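PDB 2PWY: tRNA (adenine-N(1)-)-methyltransferase from Thermus thermophilus, which catalyses the S-adenosyl-L-methionine-dependent methylation of N1 of adenosine 58 in tRNA and is required for cell growth at extreme temperatures. Local coordinates for residues A19-P24 and E67-H72; Y81-S86 and G244-L249; G97-E102 and K121-S126; A103-G108 and H132-A137. One frame throughout, in Å; residues are numbered along the deposited sequence.

Contact 1: A19-P24 and E67-H72; sequences AYLVFP and EEYLLH
Tyr69 is the buried residue of this contact, and Leu21 packs against it. The leucine turns its CG anti to the backbone N (chi1 -159°), so that its isobutyl group crosses the tyrosine ring obliquely. Leu21 CD2 lies 3.8 Å from Tyr69 CD1, and Leu21 CD1 follows at 4.1 Å from the same ring carbon. The tyrosine is itself held well: CG anti to the backbone N (chi1 -172°), OH bonded to Asn140 O, Phe144 stacked on the ring. Leu21 CD2 also comes within 4.0 Å of His72 C, so one methyl bridges the last turn of the helix.

A second close touch lies on the partly exposed side, where Ala19 CB comes 3.4 Å from His72 CE1. The contact loosens at the Phe23 end: this solvent-exposed ring brings only its tip to the edge of the tyrosine, Phe23 CZ standing 4.4 Å from Tyr69 CE1.

Strand 19-22 and the 67-72 helix segment run almost perpendicular, 92° apart. The strand is, within this chain, an edge strand of a four-stranded antiparallel sheet in the N-terminal domain, which may take part in tRNA recognition; helix 66-72 is followed in the chain by helix 82-91. Ala143 of helix 131-144 packs on both Phe23 and Tyr69, while Glu67 and Glu68 reach salt bridges with Arg220 and Arg253 of the second subunit.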
loop_
_atom_site.group_PDB
_atom_site.type_symbol
_atom_site.label_atom_id
_atom_site.label_comp_id
_atom_site.label_asym_id
_atom_site.label_seq_id
_atom_site.Cartn_x
_atom_site.Cartn_y
_atom_site.Cartn_z
ATOM N N ALA A 19 -19.464 -1.536 18.910
ATOM C CA ALA A 19 -20.360 -0.425 18.565
ATOM C C ALA A 19 -21.786 -0.899 18.301
ATOM O O ALA A 19 -22.002 -1.966 17.723
ATOM C CB ALA A 19 -19.826 0.341 17.362
ATOM N N TYR A 20 -22.752 -0.092 18.732
ATOM C CA TYR A 20 -24.165 -0.430 18.620
ATOM C C TYR A 20 -24.947 0.785 18.176
ATOM O O TYR A 20 -24.847 1.850 18.785
ATOM C CB TYR A 20 -24.726 -0.889 19.967
ATOM C CG TYR A 20 -23.917 -1.956 20.667
ATOM C CD1 TYR A 20 -24.255 -3.305 20.546
ATOM C CD2 TYR A 20 -22.824 -1.616 21.466
ATOM C CE1 TYR A 20 -23.513 -4.293 21.195
ATOM C CE2 TYR A 20 -22.079 -2.599 22.121
ATOM C CZ TYR A 20 -22.430 -3.930 21.978
ATOM O OH TYR A 20 -21.690 -4.907 22.621
ATOM N N LEU A 21 -25.743 0.610 17.127
ATOM C CA LEU A 21 -26.594 1.669 16.629
ATOM C C LEU A 21 -27.946 1.549 17.315
ATOM O O LEU A 21 -28.578 0.485 17.304
ATOM C CB LEU A 21 -26.716 1.567 15.103
ATOM C CG LEU A 21 -27.134 2.765 14.254
ATOM C CD1 LEU A 21 -26.222 3.989 14.420
ATOM C CD2 LEU A 21 -27.163 2.334 12.795
ATOM N N VAL A 22 -28.371 2.636 17.943
ATOM C CA VAL A 22 -29.601 2.645 18.729
ATOM C C VAL A 22 -30.501 3.766 18.228
ATOM O O VAL A 22 -30.055 4.897 18.027
ATOM C CB VAL A 22 -29.296 2.781 20.247
ATOM C CG1 VAL A 22 -30.580 2.891 21.065
ATOM C CG2 VAL A 22 -28.443 1.603 20.726
ATOM N N PHE A 23 -31.762 3.424 17.985
ATOM C CA PHE A 23 -32.770 4.392 17.587
ATOM C C PHE A 23 -33.645 4.621 18.822
ATOM O O PHE A 23 -34.534 3.818 19.120
ATOM C CB PHE A 23 -33.573 3.874 16.388
ATOM C CG PHE A 23 -32.728 3.611 15.164
ATOM C CD1 PHE A 23 -32.592 4.579 14.175
ATOM C CD2 PHE A 23 -32.044 2.403 15.019
ATOM C CE1 PHE A 23 -31.791 4.345 13.043
ATOM C CE2 PHE A 23 -31.240 2.153 13.896
ATOM C CZ PHE A 23 -31.113 3.126 12.905
ATOM N N PRO A 24 -33.360 5.697 19.573
ATOM C CA PRO A 24 -33.978 5.862 20.896
ATOM C C PRO A 24 -35.488 6.023 20.820
ATOM O O PRO A 24 -36.009 6.613 19.872
ATOM C CB PRO A 24 -33.332 7.146 21.437
ATOM C CG PRO A 24 -32.132 7.378 20.579
ATOM C CD PRO A 24 -32.452 6.809 19.248
ATOM N N GLU A 67 -19.766 7.912 8.233
ATOM C CA GLU A 67 -18.916 6.723 8.183
ATOM C C GLU A 67 -19.415 5.647 9.163
ATOM O O GLU A 67 -19.633 4.502 8.774
ATOM C CB GLU A 67 -17.464 7.094 8.483
ATOM C CG GLU A 67 -16.509 5.897 8.471
ATOM C CD GLU A 67 -15.083 6.300 8.792
ATOM O OE1 GLU A 67 -14.885 7.369 9.423
ATOM O OE2 GLU A 67 -14.165 5.551 8.388
ATOM N N GLU A 68 -19.617 6.020 10.426
ATOM C CA GLU A 68 -20.080 5.061 11.449
ATOM C C GLU A 68 -21.443 4.481 11.100
ATOM O O GLU A 68 -21.679 3.284 11.261
ATOM C CB GLU A 68 -20.120 5.709 12.829
ATOM C CG GLU A 68 -18.721 5.933 13.399
ATOM C CD GLU A 68 -18.693 6.800 14.652
ATOM O OE1 GLU A 68 -19.567 7.681 14.814
ATOM O OE2 GLU A 68 -17.759 6.610 15.459
ATOM N N TYR A 69 -22.329 5.340 10.611
ATOM C CA TYR A 69 -23.658 4.925 10.206
ATOM C C TYR A 69 -23.627 3.886 9.075
ATOM O O TYR A 69 -24.272 2.838 9.189
ATOM C CB TYR A 69 -24.478 6.147 9.796
ATOM C CG TYR A 69 -25.921 5.835 9.534
ATOM C CD1 TYR A 69 -26.755 5.383 10.562
ATOM C CD2 TYR A 69 -26.456 5.984 8.268
ATOM C CE1 TYR A 69 -28.114 5.094 10.319
ATOM C CE2 TYR A 69 -27.804 5.695 8.010
ATOM C CZ TYR A 69 -28.624 5.253 9.038
ATOM O OH TYR A 69 -29.949 4.973 8.772
ATOM N N LEU A 70 -22.906 4.171 7.986
ATOM C CA LEU A 70 -22.793 3.193 6.896
ATOM C C LEU A 70 -22.293 1.837 7.364
ATOM O O LEU A 70 -22.755 0.803 6.885
ATOM C CB LEU A 70 -21.889 3.686 5.759
ATOM C CG LEU A 70 -22.605 4.245 4.548
ATOM C CD1 LEU A 70 -23.217 5.596 4.917
ATOM C CD2 LEU A 70 -21.660 4.368 3.357
ATOM N N LEU A 71 -21.342 1.849 8.295
ATOM C CA LEU A 71 -20.696 0.624 8.737
ATOM C C LEU A 71 -21.584 -0.218 9.655
ATOM O O LEU A 71 -21.375 -1.424 9.764
ATOM C CB LEU A 71 -19.372 0.937 9.420
ATOM C CG LEU A 71 -18.279 1.576 8.553
ATOM C CD1 LEU A 71 -17.125 1.954 9.463
ATOM C CD2 LEU A 71 -17.837 0.632 7.429
ATOM N N HIS A 72 -22.576 0.412 10.288
ATOM C CA HIS A 72 -23.419 -0.263 11.291
ATOM C C HIS A 72 -24.909 -0.369 10.933
ATOM O O HIS A 72 -25.635 -1.181 11.521
ATOM C CB HIS A 72 -23.222 0.379 12.683
ATOM C CG HIS A 72 -21.802 0.346 13.158
ATOM N ND1 HIS A 72 -21.256 -0.750 13.795
ATOM C CD2 HIS A 72 -20.803 1.255 13.056
ATOM C CE1 HIS A 72 -19.983 -0.515 14.062
ATOM N NE2 HIS A 72 -19.684 0.698 13.631
#

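Contact 2: Y81-S86 and G244-L249; sequences YPKDAS and GHTAFL
Thr246 turns its two branches to different partners. With chi1 at 52°, OG1 takes the crowded position between backbone N and carbonyl carbon, while CG2 sits beside the N and reaches over one face of the Tyr81 ring. The methyl makes a CH-pi contact there, Thr246 CG2 lying 3.6 Å from the Tyr81 ring centroid.

The hydroxyl is met tip to tip by two helix side chains. It donates a very short bond to Asp84, 2.4 Å from Thr246 OG1 to Asp84 OD2, and accepts one of 2.8 Å from Lys83 NZ. Lys83 runs straight until chi4 (67°), where it bends to bring Lys83 NZ alongside the carboxylate, 2.8 Å from Asp84 OD1 in a salt bridge. Both oxygens of Asp84 use their syn lone pairs, so the ammonium and hydroxyl together fix the plane of this buried carboxylate, and the adjacent ammonium probably keeps it ionised. Water 1 links Lys83 NZ to Thr246 N and Ala247 O, and water 2 donates to Asp84 OD1 and Ala247 O.

All this sets the first turn of helix 82-91, with Tyr81 at its N-cap position, against the loop leading into strand 248-254; from the strand itself Leu249 CD1 comes 4.0 Å from Asp84 O. Tyr197 of strand 192-198 packs on Tyr81, Asp84 and Thr246, and Val224 O in strand 216-232 takes a further bond from Lys83 NZ.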
loop_
_atom_site.group_PDB
_atom_site.type_symbol
_atom_site.label_atom_id
_atom_site.label_comp_id
_atom_site.label_asym_id
_atom_site.label_seq_id
_atom_site.Cartn_x
_atom_site.Cartn_y
_atom_site.Cartn_z
ATOM N N TYR A 81 -18.157 1.266 0.674
ATOM C CA TYR A 81 -17.390 1.614 1.868
ATOM C C TYR A 81 -17.155 3.121 1.937
ATOM O O TYR A 81 -17.000 3.772 0.909
ATOM C CB TYR A 81 -16.071 0.837 1.930
ATOM C CG TYR A 81 -16.283 -0.609 2.341
ATOM C CD1 TYR A 81 -15.986 -1.045 3.634
ATOM C CD2 TYR A 81 -16.800 -1.534 1.434
ATOM C CE1 TYR A 81 -16.197 -2.382 4.009
ATOM C CE2 TYR A 81 -17.014 -2.851 1.790
ATOM C CZ TYR A 81 -16.706 -3.275 3.072
ATOM O OH TYR A 81 -16.925 -4.599 3.400
ATOM N N PRO A 82 -17.138 3.684 3.156
ATOM C CA PRO A 82 -16.896 5.119 3.337
ATOM C C PRO A 82 -15.670 5.691 2.612
ATOM O O PRO A 82 -15.774 6.746 2.017
ATOM C CB PRO A 82 -16.776 5.250 4.865
ATOM C CG PRO A 82 -17.688 4.205 5.360
ATOM C CD PRO A 82 -17.373 3.028 4.458
ATOM N N LYS A 83 -14.531 5.001 2.616
ATOM C CA LYS A 83 -13.348 5.538 1.932
ATOM C C LYS A 83 -13.619 5.732 0.433
ATOM O O LYS A 83 -13.120 6.669 -0.210
ATOM C CB LYS A 83 -12.138 4.625 2.148
ATOM C CG LYS A 83 -12.230 3.262 1.470
ATOM C CD LYS A 83 -10.981 2.427 1.731
ATOM C CE LYS A 83 -11.125 1.057 1.048
ATOM N NZ LYS A 83 -11.128 1.130 -0.447
ATOM N N ASP A 84 -14.404 4.816 -0.122
ATOM C CA ASP A 84 -14.705 4.829 -1.550
ATOM C C ASP A 84 -15.783 5.845 -1.890
ATOM O O ASP A 84 -15.680 6.533 -2.905
ATOM C CB ASP A 84 -15.121 3.426 -1.998
ATOM C CG ASP A 84 -14.048 2.382 -1.693
ATOM O OD1 ASP A 84 -12.888 2.634 -2.048
ATOM O OD2 ASP A 84 -14.371 1.345 -1.081
ATOM N N ALA A 85 -16.810 5.943 -1.051
ATOM C CA ALA A 85 -17.901 6.903 -1.281
ATOM C C ALA A 85 -17.355 8.334 -1.199
ATOM O O ALA A 85 -17.675 9.182 -2.035
ATOM C CB ALA A 85 -19.030 6.683 -0.292
ATOM N N SER A 86 -16.502 8.572 -0.210
ATOM C CA SER A 86 -15.781 9.834 -0.060
ATOM C C SER A 86 -14.998 10.199 -1.331
ATOM O O SER A 86 -15.105 11.328 -1.846
ATOM C CB SER A 86 -14.829 9.712 1.142
ATOM O OG SER A 86 -14.086 10.900 1.339
ATOM N N GLY A 244 -8.047 -4.847 3.046
ATOM C CA GLY A 244 -7.055 -4.797 1.961
ATOM C C GLY A 244 -7.603 -4.255 0.654
ATOM O O GLY A 244 -6.887 -3.615 -0.134
ATOM N N HIS A 245 -8.883 -4.509 0.421
ATOM C CA HIS A 245 -9.504 -4.130 -0.841
ATOM C C HIS A 245 -11.001 -4.093 -0.641
ATOM O O HIS A 245 -11.546 -4.886 0.130
ATOM C CB HIS A 245 -9.155 -5.154 -1.924
ATOM C CG HIS A 245 -9.797 -4.876 -3.246
ATOM N ND1 HIS A 245 -9.402 -3.839 -4.062
ATOM C CD2 HIS A 245 -10.806 -5.504 -3.894
ATOM C CE1 HIS A 245 -10.143 -3.838 -5.157
ATOM N NE2 HIS A 245 -11.001 -4.838 -5.079
ATOM N N THR A 246 -11.649 -3.152 -1.314
ATOM C CA THR A 246 -13.105 -3.153 -1.409
ATOM C C THR A 246 -13.481 -3.200 -2.888
ATOM O O THR A 246 -14.080 -4.183 -3.360
ATOM C CB THR A 246 -13.720 -1.924 -0.698
ATOM O OG1 THR A 246 -13.095 -0.720 -1.180
ATOM C CG2 THR A 246 -13.494 -2.034 0.811
ATOM N N ALA A 247 -13.114 -2.140 -3.617
ATOM C CA ALA A 247 -13.362 -2.053 -5.046
ATOM C C ALA A 247 -12.425 -1.067 -5.731
ATOM O O ALA A 247 -11.804 -0.227 -5.078
ATOM C CB ALA A 247 -14.825 -1.652 -5.317
ATOM N N PHE A 248 -12.337 -1.197 -7.052
ATOM C CA PHE A 248 -11.711 -0.208 -7.898
ATOM C C PHE A 248 -12.712 0.875 -8.245
ATOM O O PHE A 248 -13.905 0.598 -8.347
ATOM C CB PHE A 248 -11.238 -0.877 -9.187
ATOM C CG PHE A 248 -10.255 -1.972 -8.948
ATOM C CD1 PHE A 248 -8.908 -1.672 -8.830
ATOM C CD2 PHE A 248 -10.675 -3.292 -8.800
ATOM C CE1 PHE A 248 -7.971 -2.678 -8.572
ATOM C CE2 PHE A 248 -9.741 -4.314 -8.564
ATOM C CZ PHE A 248 -8.400 -4.001 -8.438
ATOM N N LEU A 249 -12.211 2.093 -8.437
ATOM C CA LEU A 249 -13.026 3.193 -8.955
ATOM C C LEU A 249 -12.584 3.499 -10.376
ATOM O O LEU A 249 -11.384 3.650 -10.651
ATOM C CB LEU A 249 -12.882 4.449 -8.080
ATOM C CG LEU A 249 -13.196 4.322 -6.585
ATOM C CD1 LEU A 249 -13.123 5.683 -5.919
ATOM C CD2 LEU A 249 -14.558 3.714 -6.387
HETATM O O HOH W 1 -10.280 -0.886 -2.519
HETATM O O HOH W 2 -11.145 2.205 -4.208
#

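Contact 3: G97-E102 and K121-S126; sequences GMRVLE and KGLVES
Arg99 and Leu123 lie side by side on one face of this parallel strand pair, and the shape of the arginine decides how they meet. Its CG is anti to the carbonyl carbon (chi1 -56°) and the chain bends at chi3 (87°), laying the guanidinium over the leucine so that Leu123 CD2 covers one of its faces, 3.4 Å from Arg99 NH2. Glu125, also on this face, bends at chi2 (92°) and turns its carboxylate toward the same group. The two charges stay beyond salt-bridge range, 4.1 Å from Arg99 NH2 to Glu125 OE1, with that oxygen well out of the guanidinium plane. Their firm partners lie elsewhere: Arg99 NH1 bonds to Ala166 O and Glu125 OE1 to Tyr167 OH.

The other face carries Val100, Val124, Glu102 and Ser126. The valines touch by one methyl each, Val100 CG1 to Val124 CG2 at 3.9 Å. Glu102 stays extended, CG anti to the backbone N, and its OE1 receives a 2.7 Å bond from Ser126 OG, which arrives above the carboxylate plane. Thr111 OG1 is a second partner of that buried oxygen.

Between the faces the backbones are tied by four hydrogen bonds, the straightest joining Val100 N to Leu123 O at 2.8 Å. Near the start, Gly122 lets the chains close in, its CA only 3.2 Å from Met98 O.

The strands are the two sides of a beta-alpha-beta crossover in the Rossmann-like methyltransferase sheet: helix 109-118 connects them and covers Glu102 and Val124, while strands 150-154 and 167-173 flank the pair.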
loop_
_atom_site.group_PDB
_atom_site.type_symbol
_atom_site.label_atom_id
_atom_site.label_comp_id
_atom_site.label_asym_id
_atom_site.label_seq_id
_atom_site.Cartn_x
_atom_site.Cartn_y
_atom_site.Cartn_z
ATOM N N GLY A 97 -25.916 22.152 -5.245
ATOM C CA GLY A 97 -26.828 22.559 -6.308
ATOM C C GLY A 97 -26.794 21.636 -7.503
ATOM O O GLY A 97 -27.650 21.735 -8.398
ATOM N N MET A 98 -25.803 20.742 -7.543
ATOM C CA MET A 98 -25.664 19.836 -8.679
ATOM C C MET A 98 -26.708 18.721 -8.675
ATOM O O MET A 98 -27.317 18.436 -7.640
ATOM C CB MET A 98 -24.257 19.247 -8.735
ATOM C CG MET A 98 -23.231 20.218 -9.299
ATOM S SD MET A 98 -21.598 19.475 -9.430
ATOM C CE MET A 98 -20.594 20.877 -9.927
ATOM N N ARG A 99 -26.867 18.084 -9.834
ATOM C CA ARG A 99 -27.819 16.990 -10.016
ATOM C C ARG A 99 -27.021 15.748 -10.391
ATOM O O ARG A 99 -26.311 15.748 -11.399
ATOM C CB ARG A 99 -28.823 17.349 -11.107
ATOM C CG ARG A 99 -29.559 18.649 -10.831
ATOM C CD ARG A 99 -30.458 19.073 -11.989
ATOM N NE ARG A 99 -31.792 18.471 -11.916
ATOM C CZ ARG A 99 -32.215 17.503 -12.720
ATOM N NH1 ARG A 99 -31.406 17.029 -13.656
ATOM N NH2 ARG A 99 -33.448 17.012 -12.603
ATOM N N VAL A 100 -27.122 14.713 -9.563
ATOM C CA VAL A 100 -26.336 13.499 -9.768
ATOM C C VAL A 100 -27.241 12.285 -9.949
ATOM O O VAL A 100 -28.202 12.100 -9.204
ATOM C CB VAL A 100 -25.298 13.290 -8.623
ATOM C CG1 VAL A 100 -25.977 13.168 -7.241
ATOM C CG2 VAL A 100 -24.404 12.084 -8.910
ATOM N N LEU A 101 -26.909 11.473 -10.948
ATOM C CA LEU A 101 -27.641 10.245 -11.239
ATOM C C LEU A 101 -26.939 9.088 -10.536
ATOM O O LEU A 101 -25.709 8.977 -10.597
ATOM C CB LEU A 101 -27.652 10.005 -12.748
ATOM C CG LEU A 101 -28.487 8.840 -13.285
ATOM C CD1 LEU A 101 -29.983 9.054 -13.048
ATOM C CD2 LEU A 101 -28.162 8.650 -14.795
ATOM N N GLU A 102 -27.721 8.224 -9.889
ATOM C CA GLU A 102 -27.165 7.082 -9.174
ATOM C C GLU A 102 -27.888 5.784 -9.483
ATOM O O GLU A 102 -29.116 5.749 -9.522
ATOM C CB GLU A 102 -27.226 7.298 -7.646
ATOM C CG GLU A 102 -26.676 6.097 -6.865
ATOM C CD GLU A 102 -26.937 6.134 -5.354
ATOM O OE1 GLU A 102 -27.996 6.636 -4.908
ATOM O OE2 GLU A 102 -26.059 5.641 -4.605
ATOM N N LYS A 121 -30.491 22.195 -2.377
ATOM C CA LYS A 121 -30.857 22.747 -3.678
ATOM C C LYS A 121 -30.418 21.847 -4.826
ATOM O O LYS A 121 -30.759 22.091 -5.987
ATOM C CB LYS A 121 -30.316 24.172 -3.816
ATOM C CG LYS A 121 -31.022 25.129 -2.855
ATOM C CD LYS A 121 -30.572 26.566 -3.015
ATOM C CE LYS A 121 -31.403 27.476 -2.100
ATOM N NZ LYS A 121 -30.920 28.890 -2.138
ATOM N N GLY A 122 -29.683 20.792 -4.486
ATOM C CA GLY A 122 -29.269 19.795 -5.466
ATOM C C GLY A 122 -30.250 18.640 -5.564
ATOM O O GLY A 122 -31.358 18.689 -5.003
ATOM N N LEU A 123 -29.850 17.599 -6.283
ATOM C CA LEU A 123 -30.706 16.440 -6.478
ATOM C C LEU A 123 -29.880 15.185 -6.652
ATOM O O LEU A 123 -28.913 15.173 -7.416
ATOM C CB LEU A 123 -31.589 16.640 -7.721
ATOM C CG LEU A 123 -32.409 15.421 -8.172
ATOM C CD1 LEU A 123 -33.559 15.127 -7.192
ATOM C CD2 LEU A 123 -32.917 15.587 -9.596
ATOM N N VAL A 124 -30.275 14.133 -5.940
ATOM C CA VAL A 124 -29.776 12.784 -6.202
ATOM C C VAL A 124 -30.956 12.033 -6.843
ATOM O O VAL A 124 -31.999 11.835 -6.221
ATOM C CB VAL A 124 -29.303 12.068 -4.892
ATOM C CG1 VAL A 124 -28.748 10.654 -5.204
ATOM C CG2 VAL A 124 -28.265 12.909 -4.142
ATOM N N GLU A 125 -30.797 11.666 -8.112
ATOM C CA GLU A 125 -31.804 10.912 -8.845
ATOM C C GLU A 125 -31.357 9.460 -8.798
ATOM O O GLU A 125 -30.471 9.066 -9.548
ATOM C CB GLU A 125 -31.799 11.398 -10.290
ATOM C CG GLU A 125 -32.999 10.997 -11.097
ATOM C CD GLU A 125 -34.065 12.058 -11.023
ATOM O OE1 GLU A 125 -33.997 13.028 -11.803
ATOM O OE2 GLU A 125 -34.946 11.926 -10.160
ATOM N N SER A 126 -31.963 8.664 -7.921
ATOM C CA SER A 126 -31.430 7.345 -7.614
ATOM C C SER A 126 -32.340 6.218 -8.086
ATOM O O SER A 126 -33.552 6.258 -7.853
ATOM C CB SER A 126 -31.183 7.233 -6.101
ATOM O OG SER A 126 -30.431 6.075 -5.792
#

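Contact 4: A103-G108 and H132-A137; sequences AGTGSG and HHLAQA. With SAH (S-adenosyl-L-homocysteine), chain E.
Ser107 OG is the best-held polar side-chain atom here, gripped by two hydrogen bonds, one with Ala77 O and one with Ser76 N. They fix the serine on the side away from the helix, while its backbone N turns to the bound S-adenosyl-L-homocysteine and donates to the carboxylate, 2.8 Å from Ser107 N to SAH OXT. The helix holds the ribose: His133 ND1 donates to SAH O3' at 2.8 Å, nearly straight at 172°, with the ribose oxygen at the ring's edge and near its plane.

Residues 103-108 lie between strand 99-103 and helix 109-118 and probably correspond to the glycine-rich loop (motif I) of class I methyltransferases, in keeping with their GxGxxG-like pattern. A type II' turn from Thr105 to Gly108 is closed by Gly108 N bonding to Thr105 O. The glycines let the cofactor lie directly on the main chain, with Gly104 CA 3.3 Å from SAH O4' and Gly106 CA 3.5 Å from SAH O3'. Glu128 OE1, itself bonded to the cofactor, also accepts from Gly106 N.

Against the helix the loop packs chiefly on one methyl. Ala137 CB sits 3.4 Å from Gly106 O, with Thr105 CG2 beside it at 3.7 Å from the same Ala137 CB. Packing is close enough to set two acceptors face to face, Gly106 O only 3.0 Å from His133 O, an approach that is probably repulsive; His133 O takes its hydrogen bond from Ala137 N.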
loop_
_atom_site.group_PDB
_atom_site.type_symbol
_atom_site.label_atom_id
_atom_site.label_comp_id
_atom_site.label_asym_id
_atom_site.label_seq_id
_atom_site.Cartn_x
_atom_site.Cartn_y
_atom_site.Cartn_z
ATOM N N ALA A 103 -27.122 4.714 -9.675
ATOM C CA ALA A 103 -27.680 3.352 -9.623
ATOM C C ALA A 103 -26.574 2.367 -9.213
ATOM O O ALA A 103 -25.417 2.578 -9.575
ATOM C CB ALA A 103 -28.278 2.959 -10.983
ATOM N N GLY A 104 -26.896 1.323 -8.433
ATOM C CA GLY A 104 -28.218 1.135 -7.815
ATOM C C GLY A 104 -28.259 1.703 -6.402
ATOM O O GLY A 104 -27.230 1.736 -5.720
ATOM N N THR A 105 -29.431 2.165 -5.958
ATOM C CA THR A 105 -29.560 2.723 -4.600
ATOM C C THR A 105 -28.973 1.777 -3.547
ATOM O O THR A 105 -28.290 2.218 -2.614
ATOM C CB THR A 105 -31.030 3.085 -4.258
ATOM O OG1 THR A 105 -31.642 3.706 -5.395
ATOM C CG2 THR A 105 -31.093 4.045 -3.074
ATOM N N GLY A 106 -29.233 0.478 -3.709
ATOM C CA GLY A 106 -28.674 -0.545 -2.830
ATOM C C GLY A 106 -29.238 -0.439 -1.430
ATOM O O GLY A 106 -30.418 -0.720 -1.223
ATOM N N SER A 107 -28.387 -0.041 -0.473
ATOM C CA SER A 107 -28.809 0.188 0.918
ATOM C C SER A 107 -28.734 1.663 1.317
ATOM O O SER A 107 -28.923 2.005 2.478
ATOM C CB SER A 107 -27.994 -0.685 1.878
ATOM O OG SER A 107 -28.355 -2.044 1.675
ATOM N N GLY A 108 -28.454 2.525 0.337
ATOM C CA GLY A 108 -28.455 3.972 0.554
ATOM C C GLY A 108 -27.182 4.578 1.121
ATOM O O GLY A 108 -27.161 5.761 1.463
ATOM N N HIS A 132 -37.210 -4.774 -2.452
ATOM C CA HIS A 132 -36.843 -4.938 -1.049
ATOM C C HIS A 132 -35.580 -4.131 -0.737
ATOM O O HIS A 132 -35.477 -3.512 0.330
ATOM C CB HIS A 132 -36.670 -6.407 -0.650
ATOM C CG HIS A 132 -36.050 -6.581 0.701
ATOM N ND1 HIS A 132 -36.701 -6.234 1.867
ATOM C CD2 HIS A 132 -34.822 -7.020 1.071
ATOM C CE1 HIS A 132 -35.908 -6.469 2.898
ATOM N NE2 HIS A 132 -34.764 -6.947 2.442
ATOM N N HIS A 133 -34.638 -4.130 -1.679
ATOM C CA HIS A 133 -33.438 -3.312 -1.555
ATOM C C HIS A 133 -33.820 -1.839 -1.427
ATOM O O HIS A 133 -33.348 -1.145 -0.523
ATOM C CB HIS A 133 -32.482 -3.538 -2.738
ATOM C CG HIS A 133 -31.764 -4.860 -2.709
ATOM N ND1 HIS A 133 -30.639 -5.107 -3.465
ATOM C CD2 HIS A 133 -32.007 -5.999 -2.016
ATOM C CE1 HIS A 133 -30.218 -6.339 -3.243
ATOM N NE2 HIS A 133 -31.025 -6.900 -2.359
ATOM N N LEU A 134 -34.685 -1.369 -2.320
ATOM C CA LEU A 134 -35.104 0.031 -2.307
ATOM C C LEU A 134 -35.807 0.424 -1.003
ATOM O O LEU A 134 -35.520 1.471 -0.437
ATOM C CB LEU A 134 -35.978 0.365 -3.519
ATOM C CG LEU A 134 -36.406 1.834 -3.614
ATOM C CD1 LEU A 134 -35.201 2.797 -3.619
ATOM C CD2 LEU A 134 -37.278 2.068 -4.840
ATOM N N ALA A 135 -36.706 -0.429 -0.514
ATOM C CA ALA A 135 -37.373 -0.158 0.759
ATOM C C ALA A 135 -36.383 0.032 1.915
ATOM O O ALA A 135 -36.512 0.990 2.681
ATOM C CB ALA A 135 -38.390 -1.249 1.082
ATOM N N GLN A 136 -35.384 -0.850 2.017
ATOM C CA GLN A 136 -34.368 -0.738 3.072
ATOM C C GLN A 136 -33.527 0.525 2.878
ATOM O O GLN A 136 -33.235 1.241 3.844
ATOM C CB GLN A 136 -33.465 -1.980 3.126
ATOM C CG GLN A 136 -32.505 -2.014 4.337
ATOM C CD GLN A 136 -33.234 -1.921 5.674
ATOM O OE1 GLN A 136 -34.173 -2.680 5.928
ATOM N NE2 GLN A 136 -32.808 -0.993 6.530
ATOM N N ALA A 137 -33.159 0.801 1.626
ATOM C CA ALA A 137 -32.352 1.989 1.318
ATOM C C ALA A 137 -33.092 3.249 1.748
ATOM O O ALA A 137 -32.518 4.124 2.390
ATOM C CB ALA A 137 -32.008 2.046 -0.160
HETATM N N SAH E . -23.921 1.901 -3.392
HETATM C CA SAH E . -25.012 1.158 -2.683
HETATM C CB SAH E . -24.883 -0.344 -2.904
HETATM C CG SAH E . -25.302 -0.763 -4.316
HETATM S SD SAH E . -25.376 -2.572 -4.424
HETATM C C SAH E . -24.956 1.508 -1.208
HETATM O O SAH E . -24.025 2.203 -0.773
HETATM O OXT SAH E . -25.844 1.123 -0.438
HETATM C "C5'" SAH E . -25.919 -2.636 -6.151
HETATM C "C4'" SAH E . -27.429 -2.411 -6.291
HETATM O "O4'" SAH E . -27.718 -2.083 -7.634
HETATM C "C3'" SAH E . -28.305 -3.623 -5.953
HETATM O "O3'" SAH E . -29.282 -3.212 -5.002
HETATM C "C2'" SAH E . -28.941 -4.023 -7.285
HETATM O "O2'" SAH E . -30.272 -4.472 -7.168
HETATM C "C1'" SAH E . -28.932 -2.714 -8.034
HETATM N N9 SAH E . -28.847 -2.754 -9.503
HETATM C C8 SAH E . -27.988 -3.501 -10.259
HETATM N N7 SAH E . -28.189 -3.163 -11.553
HETATM C C5 SAH E . -29.119 -2.186 -11.632
HETATM C C6 SAH E . -29.684 -1.489 -12.707
HETATM N N6 SAH E . -29.304 -1.731 -13.971
HETATM N N1 SAH E . -30.647 -0.528 -12.426
HETATM C C2 SAH E . -31.045 -0.274 -11.135
HETATM N N3 SAH E . -30.485 -0.979 -10.087
HETATM C C4 SAH E . -29.538 -1.915 -10.336
#

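In the fold
Contact 1 is the surface member of the set, an apolar and aromatic join between the N-terminal sheet and helix 66-72. Contacts 2 and 4 are buried, and contact 3 partly so. Contacts 2 and 3 reach the same mixed sheet in different ways: contact 2 sets a helix on it through charges and waters, contact 3 pairs two of its strands by backbone bonds. Contact 4 continues from both strands of contact 3 into the cofactor loop and helix 131-144, and the two touch where Ser126 OG meets Thr105 OG1. Contacts 1 and 2 also touch, through Pro82 packing on Glu67, Leu70 and Leu71.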